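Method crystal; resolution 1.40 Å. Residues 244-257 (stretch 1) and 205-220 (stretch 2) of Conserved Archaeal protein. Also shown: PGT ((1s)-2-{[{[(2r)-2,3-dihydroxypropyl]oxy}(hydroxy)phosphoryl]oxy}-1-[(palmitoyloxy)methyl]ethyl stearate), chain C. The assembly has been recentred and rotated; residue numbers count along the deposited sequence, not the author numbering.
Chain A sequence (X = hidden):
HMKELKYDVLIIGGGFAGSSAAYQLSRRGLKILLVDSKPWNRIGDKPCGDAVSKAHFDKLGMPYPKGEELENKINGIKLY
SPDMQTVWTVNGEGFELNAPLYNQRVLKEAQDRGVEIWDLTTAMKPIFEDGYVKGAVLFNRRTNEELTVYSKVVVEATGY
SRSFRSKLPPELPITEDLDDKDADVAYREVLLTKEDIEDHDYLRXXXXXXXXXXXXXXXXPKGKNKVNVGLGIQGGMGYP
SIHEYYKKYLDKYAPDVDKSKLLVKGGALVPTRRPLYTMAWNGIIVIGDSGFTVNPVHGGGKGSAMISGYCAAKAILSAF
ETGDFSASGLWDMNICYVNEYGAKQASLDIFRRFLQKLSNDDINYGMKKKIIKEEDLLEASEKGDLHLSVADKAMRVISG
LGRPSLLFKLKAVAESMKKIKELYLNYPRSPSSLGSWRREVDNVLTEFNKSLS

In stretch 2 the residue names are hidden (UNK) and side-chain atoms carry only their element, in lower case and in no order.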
# COMPACT_ATOMS: atom_id res chain seq x y z
N GLU A 244 -9.35 0.54 21.47
CA GLU A 244 -9.04 0.94 22.83
C GLU A 244 -7.80 1.84 22.87
O GLU A 244 -7.76 2.79 23.64
CB GLU A 244 -8.91 -0.27 23.76
CG GLU A 244 -10.24 -0.97 24.05
CD GLU A 244 -11.25 -0.07 24.76
OE1 GLU A 244 -10.85 0.70 25.67
OE2 GLU A 244 -12.45 -0.13 24.41
N TYR A 245 -6.81 1.55 22.04
CA TYR A 245 -5.67 2.47 21.91
C TYR A 245 -6.15 3.84 21.47
O TYR A 245 -5.73 4.87 22.00
CB TYR A 245 -4.66 1.98 20.87
CG TYR A 245 -3.67 0.94 21.35
CD1 TYR A 245 -2.45 1.32 21.89
CD2 TYR A 245 -3.95 -0.41 21.24
CE1 TYR A 245 -1.53 0.38 22.33
CE2 TYR A 245 -3.04 -1.36 21.66
CZ TYR A 245 -1.83 -0.97 22.21
OH TYR A 245 -0.93 -1.91 22.64
N TYR A 246 -7.03 3.85 20.47
CA TYR A 246 -7.55 5.11 19.93
C TYR A 246 -8.26 5.93 21.01
O TYR A 246 -7.97 7.11 21.19
CB TYR A 246 -8.49 4.87 18.74
CG TYR A 246 -9.00 6.15 18.11
CD1 TYR A 246 -8.28 6.77 17.08
CD2 TYR A 246 -10.18 6.73 18.53
CE1 TYR A 246 -8.75 7.95 16.49
CE2 TYR A 246 -10.66 7.90 17.96
CZ TYR A 246 -9.95 8.50 16.94
OH TYR A 246 -10.43 9.67 16.39
N LYS A 247 -9.18 5.30 21.74
CA LYS A 247 -9.90 6.00 22.79
C LYS A 247 -8.96 6.53 23.88
O LYS A 247 -9.15 7.63 24.39
CB LYS A 247 -10.94 5.07 23.41
CG LYS A 247 -12.14 4.80 22.51
CD LYS A 247 -12.96 3.63 23.03
CE LYS A 247 -13.25 3.78 24.52
NZ LYS A 247 -13.96 2.57 25.05
N LYS A 248 -7.96 5.74 24.22
CA LYS A 248 -7.08 6.09 25.33
C LYS A 248 -6.17 7.27 25.01
O LYS A 248 -5.95 8.14 25.86
CB LYS A 248 -6.24 4.88 25.75
CG LYS A 248 -5.39 5.11 27.00
CD LYS A 248 -4.67 3.84 27.41
CE LYS A 248 -3.90 4.03 28.71
NZ LYS A 248 -4.81 4.35 29.85
N TYR A 249 -5.66 7.32 23.78
CA TYR A 249 -4.61 8.28 23.45
C TYR A 249 -5.02 9.41 22.50
O TYR A 249 -4.21 10.28 22.20
CB TYR A 249 -3.37 7.56 22.93
CG TYR A 249 -2.78 6.61 23.95
CD1 TYR A 249 -2.27 7.09 25.15
CD2 TYR A 249 -2.74 5.24 23.71
CE1 TYR A 249 -1.73 6.23 26.09
CE2 TYR A 249 -2.20 4.37 24.65
CZ TYR A 249 -1.70 4.87 25.84
OH TYR A 249 -1.16 4.03 26.78
N LEU A 250 -6.27 9.42 22.03
CA LEU A 250 -6.72 10.46 21.10
C LEU A 250 -6.40 11.88 21.57
O LEU A 250 -5.90 12.70 20.79
CB LEU A 250 -8.23 10.33 20.82
CG LEU A 250 -8.81 11.43 19.91
CD1 LEU A 250 -8.15 11.40 18.55
CD2 LEU A 250 -10.33 11.32 19.78
N ASP A 251 -6.64 12.16 22.85
CA ASP A 251 -6.43 13.50 23.40
C ASP A 251 -4.97 13.98 23.31
O ASP A 251 -4.71 15.18 23.27
CB ASP A 251 -6.90 13.59 24.85
CG ASP A 251 -8.41 13.51 24.99
OD1 ASP A 251 -9.13 13.62 23.97
OD2 ASP A 251 -8.88 13.36 26.14
N LYS A 252 -4.03 13.04 23.32
CA LYS A 252 -2.62 13.38 23.19
C LYS A 252 -2.35 13.99 21.82
O LYS A 252 -1.57 14.93 21.70
CB LYS A 252 -1.78 12.12 23.38
CG LYS A 252 -0.31 12.35 23.69
CD LYS A 252 0.37 11.03 24.02
CE LYS A 252 1.79 11.23 24.50
NZ LYS A 252 2.60 12.04 23.56
N TYR A 253 -3.01 13.47 20.79
CA TYR A 253 -2.69 13.84 19.42
C TYR A 253 -3.71 14.77 18.77
O TYR A 253 -3.40 15.43 17.78
CB TYR A 253 -2.50 12.58 18.58
CG TYR A 253 -1.47 11.68 19.21
CD1 TYR A 253 -0.13 12.03 19.21
CD2 TYR A 253 -1.85 10.49 19.83
CE1 TYR A 253 0.81 11.23 19.81
CE2 TYR A 253 -0.90 9.68 20.44
CZ TYR A 253 0.43 10.06 20.42
OH TYR A 253 1.37 9.26 21.02
N ALA A 254 -4.91 14.80 19.33
CA ALA A 254 -5.98 15.64 18.79
C ALA A 254 -6.80 16.24 19.93
O ALA A 254 -7.98 15.93 20.07
CB ALA A 254 -6.87 14.82 17.86
N PRO A 255 -6.17 17.10 20.75
CA PRO A 255 -6.91 17.70 21.86
C PRO A 255 -7.98 18.66 21.37
O PRO A 255 -8.88 19.01 22.12
CB PRO A 255 -5.82 18.46 22.62
CG PRO A 255 -4.79 18.76 21.60
CD PRO A 255 -4.78 17.58 20.68
N ASP A 256 -7.88 19.05 20.10
CA ASP A 256 -8.72 20.10 19.52
C ASP A 256 -10.00 19.61 18.85
O ASP A 256 -10.83 20.42 18.45
CB ASP A 256 -7.92 20.91 18.50
CG ASP A 256 -7.26 20.05 17.43
OD1 ASP A 256 -6.74 18.96 17.75
OD2 ASP A 256 -7.26 20.47 16.25
N VAL A 257 -10.18 18.30 18.72
CA VAL A 257 -11.33 17.79 17.96
C VAL A 257 -12.63 17.88 18.74
O VAL A 257 -12.64 17.82 19.97
CB VAL A 257 -11.14 16.34 17.48
CG1 VAL A 257 -10.02 16.27 16.45
CG2 VAL A 257 -10.87 15.41 18.65
N UNK A 205 2.71 13.16 11.70
CA UNK A 205 2.92 11.75 12.02
C UNK A 205 3.64 11.70 13.36
O UNK A 205 4.66 12.38 13.55
c UNK A 205 4.19 9.66 11.41
c UNK A 205 3.66 10.30 8.50
c UNK A 205 3.76 11.05 10.94
c UNK A 205 2.92 10.94 9.66
N UNK A 206 3.11 10.93 14.30
CA UNK A 206 3.65 10.85 15.65
C UNK A 206 4.16 9.45 15.90
O UNK A 206 3.37 8.49 15.96
c UNK A 206 2.40 13.65 17.10
c UNK A 206 1.77 14.88 16.93
c UNK A 206 2.56 11.18 16.68
c UNK A 206 0.13 13.85 15.55
c UNK A 206 0.76 12.63 15.71
c UNK A 206 1.90 12.52 16.48
c UNK A 206 0.64 14.97 16.15
N UNK A 207 5.47 9.32 16.05
CA UNK A 207 6.05 8.03 16.37
C UNK A 207 5.95 7.81 17.88
O UNK A 207 6.29 8.69 18.66
c UNK A 207 8.10 6.61 16.21
c UNK A 207 7.66 8.38 14.49
c UNK A 207 7.53 8.00 15.96
c UNK A 207 6.86 7.50 13.55
N UNK A 208 5.47 6.64 18.28
CA UNK A 208 5.41 6.30 19.69
C UNK A 208 5.11 4.81 19.88
O UNK A 208 4.01 4.34 19.59
o UNK A 208 4.65 5.98 22.47
c UNK A 208 4.35 7.15 20.41
o UNK A 208 4.40 8.14 22.58
c UNK A 208 4.48 7.08 21.92
N UNK A 209 6.10 4.08 20.39
CA UNK A 209 5.96 2.64 20.54
C UNK A 209 5.01 2.22 21.66
O UNK A 209 4.58 1.06 21.71
c UNK A 209 8.28 2.27 19.55
c UNK A 209 7.34 1.99 20.71
n UNK A 209 8.04 2.85 17.20
o UNK A 209 6.81 1.15 17.99
c UNK A 209 7.64 2.04 18.18
N UNK A 210 4.67 3.14 22.55
CA UNK A 210 3.72 2.85 23.62
C UNK A 210 2.28 3.07 23.19
O UNK A 210 1.39 2.29 23.54
o UNK A 210 4.70 5.02 27.12
c UNK A 210 5.30 3.33 25.55
c UNK A 210 4.02 3.70 24.86
o UNK A 210 6.64 4.02 27.39
c UNK A 210 5.57 4.18 26.78
N UNK A 211 2.03 4.13 22.43
CA UNK A 211 0.66 4.48 22.05
C UNK A 211 0.25 3.94 20.68
O UNK A 211 -0.93 3.91 20.36
c UNK A 211 0.47 6.00 22.06
o UNK A 211 1.30 6.57 21.04
c UNK A 211 0.86 6.59 23.42
N UNK A 212 1.23 3.52 19.87
CA UNK A 212 0.97 2.93 18.55
C UNK A 212 2.09 1.94 18.22
O UNK A 212 2.84 2.14 17.26
c UNK A 212 0.88 4.02 17.48
o UNK A 212 1.93 4.98 17.61
N UNK A 213 2.20 0.87 19.01
CA UNK A 213 3.33 -0.05 18.82
C UNK A 213 3.42 -0.63 17.41
O UNK A 213 2.47 -1.23 16.90
c UNK A 213 3.07 -1.16 19.84
c UNK A 213 1.61 -1.06 20.15
c UNK A 213 1.30 0.40 20.07
N UNK A 214 4.56 -0.42 16.77
CA UNK A 214 4.80 -0.97 15.46
C UNK A 214 4.20 -0.17 14.32
O UNK A 214 4.29 -0.59 13.17
N UNK A 215 3.59 0.96 14.63
CA UNK A 215 3.04 1.85 13.61
C UNK A 215 3.28 3.29 14.01
O UNK A 215 4.40 3.67 14.34
N UNK A 216 2.23 4.08 13.95
CA UNK A 216 2.29 5.47 14.37
C UNK A 216 0.89 6.05 14.47
O UNK A 216 -0.07 5.45 13.97
c UNK A 216 3.63 5.75 11.02
c UNK A 216 1.76 7.15 11.51
c UNK A 216 3.17 6.32 13.45
c UNK A 216 2.28 6.61 9.23
c UNK A 216 1.47 7.25 10.15
o UNK A 216 1.99 6.74 7.89
c UNK A 216 3.35 5.86 9.66
c UNK A 216 2.83 6.38 11.97
N UNK A 217 0.78 7.19 15.13
CA UNK A 217 -0.42 8.01 15.14
C UNK A 217 -0.29 9.07 14.06
O UNK A 217 0.82 9.49 13.71
c UNK A 217 -0.87 7.00 18.38
c UNK A 217 -4.33 7.05 19.39
n UNK A 217 -1.88 6.53 19.18
c UNK A 217 -3.78 8.87 17.29
c UNK A 217 -5.05 8.75 17.83
c UNK A 217 -1.36 7.94 17.51
c UNK A 217 -2.75 8.07 17.81
c UNK A 217 -5.31 7.85 18.87
c UNK A 217 -0.59 8.71 16.48
c UNK A 217 -3.05 7.18 18.85
N UNK A 218 -1.43 9.52 13.54
CA UNK A 218 -1.38 10.60 12.56
C UNK A 218 -2.51 11.59 12.73
O UNK A 218 -3.55 11.28 13.31
c UNK A 218 -3.02 8.08 10.56
n UNK A 218 -4.73 9.29 9.75
c UNK A 218 -3.73 10.16 10.12
c UNK A 218 -2.67 9.47 10.64
c UNK A 218 -3.01 5.69 10.72
c UNK A 218 -4.31 8.00 10.00
c UNK A 218 -4.96 6.79 9.78
c UNK A 218 -2.37 6.89 10.93
c UNK A 218 -4.29 5.65 10.15
c UNK A 218 -1.38 10.05 11.14
N UNK A 219 -2.30 12.78 12.17
CA UNK A 219 -3.24 13.88 12.21
C UNK A 219 -3.09 14.54 10.84
O UNK A 219 -2.14 15.28 10.60
c UNK A 219 -2.86 14.81 13.38
c UNK A 219 -3.71 16.04 13.61
c UNK A 219 -4.63 16.08 14.65
c UNK A 219 -5.38 17.23 14.90
c UNK A 219 -4.28 18.33 13.08
o UNK A 219 -5.91 19.50 14.33
c UNK A 219 -3.54 17.18 12.84
c UNK A 219 -5.19 18.35 14.11
N UNK A 220 -4.01 14.20 9.93
CA UNK A 220 -3.92 14.63 8.53
C UNK A 220 -5.02 15.66 8.28
O UNK A 220 -6.20 15.29 8.14
c UNK A 220 -2.13 10.38 6.62
c UNK A 220 -0.78 11.69 8.10
c UNK A 220 -3.14 11.31 6.73
c UNK A 220 -3.00 12.44 7.52
c UNK A 220 -1.81 12.62 8.21
c UNK A 220 -4.14 13.42 7.59
c UNK A 220 -0.94 10.57 7.30
C48 PGT C . 6.32 1.38 10.94
C47 PGT C . 5.80 0.45 9.86
C46 PGT C . 4.28 0.50 9.86
C45 PGT C . 3.83 1.93 9.67
C44 PGT C . 2.45 1.98 9.04
C43 PGT C . 1.41 2.36 10.08
C42 PGT C . 0.04 2.23 9.46
C41 PGT C . -0.08 3.29 8.39
C40 PGT C . -1.53 3.67 8.20
C39 PGT C . -1.55 5.11 7.74
C38 PGT C . -0.73 5.25 6.48
C37 PGT C . -0.62 6.71 6.13
C36 PGT C . 0.11 6.82 4.81
C35 PGT C . 0.55 8.24 4.56
C34 PGT C . 1.22 8.32 3.21
C33 PGT C . 1.98 9.62 3.03
C32 PGT C . 1.87 10.11 1.60
C31 PGT C . 2.85 9.41 0.66
O31 PGT C . 2.40 8.89 -0.34
O2 PGT C . 4.24 9.34 0.94
C2 PGT C . 5.07 10.25 0.24
C1 PGT C . 5.41 9.79 -1.16
O3P PGT C . 4.63 8.75 -1.71
P PGT C . 5.36 7.38 -2.07
O1P PGT C . 6.32 7.14 -0.93
O2P PGT C . 4.38 6.23 -2.19
O4P PGT C . 6.19 7.47 -3.43
C4 PGT C . 6.51 8.69 -4.05
C5 PGT C . 7.41 8.47 -5.25
O5 PGT C . 6.79 8.99 -6.40
C6 PGT C . 7.67 6.99 -5.42
O6 PGT C . 6.99 6.48 -6.54
C3 PGT C . 6.43 10.39 0.91
O3 PGT C . 6.36 10.98 2.19
C11 PGT C . 7.34 10.47 3.07
O11 PGT C . 8.48 10.32 2.68
C12 PGT C . 6.96 10.09 4.49
C13 PGT C . 8.19 10.02 5.37
C14 PGT C . 7.78 9.62 6.77
C15 PGT C . 7.99 8.14 6.97
C16 PGT C . 7.70 7.76 8.41
C17 PGT C . 8.87 6.96 8.94
C18 PGT C . 8.78 6.83 10.45
C19 PGT C . 10.10 6.29 10.99
C20 PGT C . 11.19 7.35 10.89
C21 PGT C . 11.75 7.62 12.27
C22 PGT C . 13.22 7.98 12.18
C23 PGT C . 13.88 7.65 13.50
C24 PGT C . 15.39 7.74 13.36
C25 PGT C . 16.01 6.44 13.84
C26 PGT C . 16.92 5.89 12.76
O HOH W 1 3.66 10.45 21.34
O HOH W 2 1.27 -0.98 23.86

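Position 205 carries four carbons forked at the first, one arm two carbons long, out of reach of the helix: Ile-205. Position 206 has one carbon and a six-carbon ring, with the ring of Tyr-253 lying obliquely over one face, so it is Phe-206; the closest pair is its CG and Tyr-253 CD1, 3.4 Å.

Position 207 again has four carbons forked at the first with a two-carbon arm, and its CA-to-CB bond points away from stretch 1: Ile-207, whose CD1 lies 3.7 Å from PGT C18. At 208 two carbons end in two oxygens, the mark of Asp-208. Its OD2 lies 2.7 Å from the O of water 1, in hydrogen-bonding contact, and the same water accepts a hydrogen bond from Lys-252 NZ.

Position 209 has three carbons, the last bearing one oxygen and one nitrogen, and touches nothing on the helix: Gln-209, whose OE1 receives the backbone N of position 214 at 3.0 Å. Position 210 ends three carbons in two oxygens: Glu-210, meeting Tyr-245 through its backbone O, 3.7 Å from Tyr-245 CE1.

Position 211 has one carbon carrying an oxygen and a carbon: Thr-211. Its OG1 hydrogen-bonds Tyr-253 OH (2.7 Å), while CG2 sits over the face of Tyr-249, 3.5 Å from the ring centroid. One carbon and one oxygen at 212 give Ser-212, turned away, its OG bonded to Asp-208 O at 2.9 Å. Three carbons close onto the backbone N at 213: Pro-213, packing its CD 3.6 Å from Tyr-245 CE1.

Position 214 has no side-chain atoms and a phi of 82°, positive as glycine favors, inside a type II turn: Gly-214. Position 215 is also bare, Gly-215; a CB there would crowd PGT C43. Position 216, a six-carbon ring bearing oxygen, faces lipid rather than helix: Tyr-216.

At 217 fused rings hold eight carbons and one nitrogen, and they meet five residues of stretch 1: Trp-217. Its five-membered ring forms an offset stack with Tyr-253, centroids 4.1 Å apart, and NE1 bonds Thr-211 O at 3.0 Å. At 218 the CA-to-CB bond points away from stretch 1, and fused rings of eight carbons and one nitrogen lie with one face on PGT C39: Trp-218. Position 219, an oxygen-bearing six-carbon ring, is Tyr-219; its OH donates to Asp-256 OD2 at 2.5 Å. Position 220, a plain six-carbon ring out of the helix's reach, is Phe-220.

The rule is strand alternation: the CA-to-CB bonds of Trp-217 and Tyr-219 point toward stretch 1, while that of Trp-218 points away and its rings lie against lipid. Tyr-253 centers the contact, one ring touching Phe-206 and Trp-217 while its hydroxyl reaches Thr-211. Aromatic packing supplies much of the contact, and two direct hydrogen bonds fix the polar ends.

Stretch 2 (205-220) IFIDQETSPGGYWWYF
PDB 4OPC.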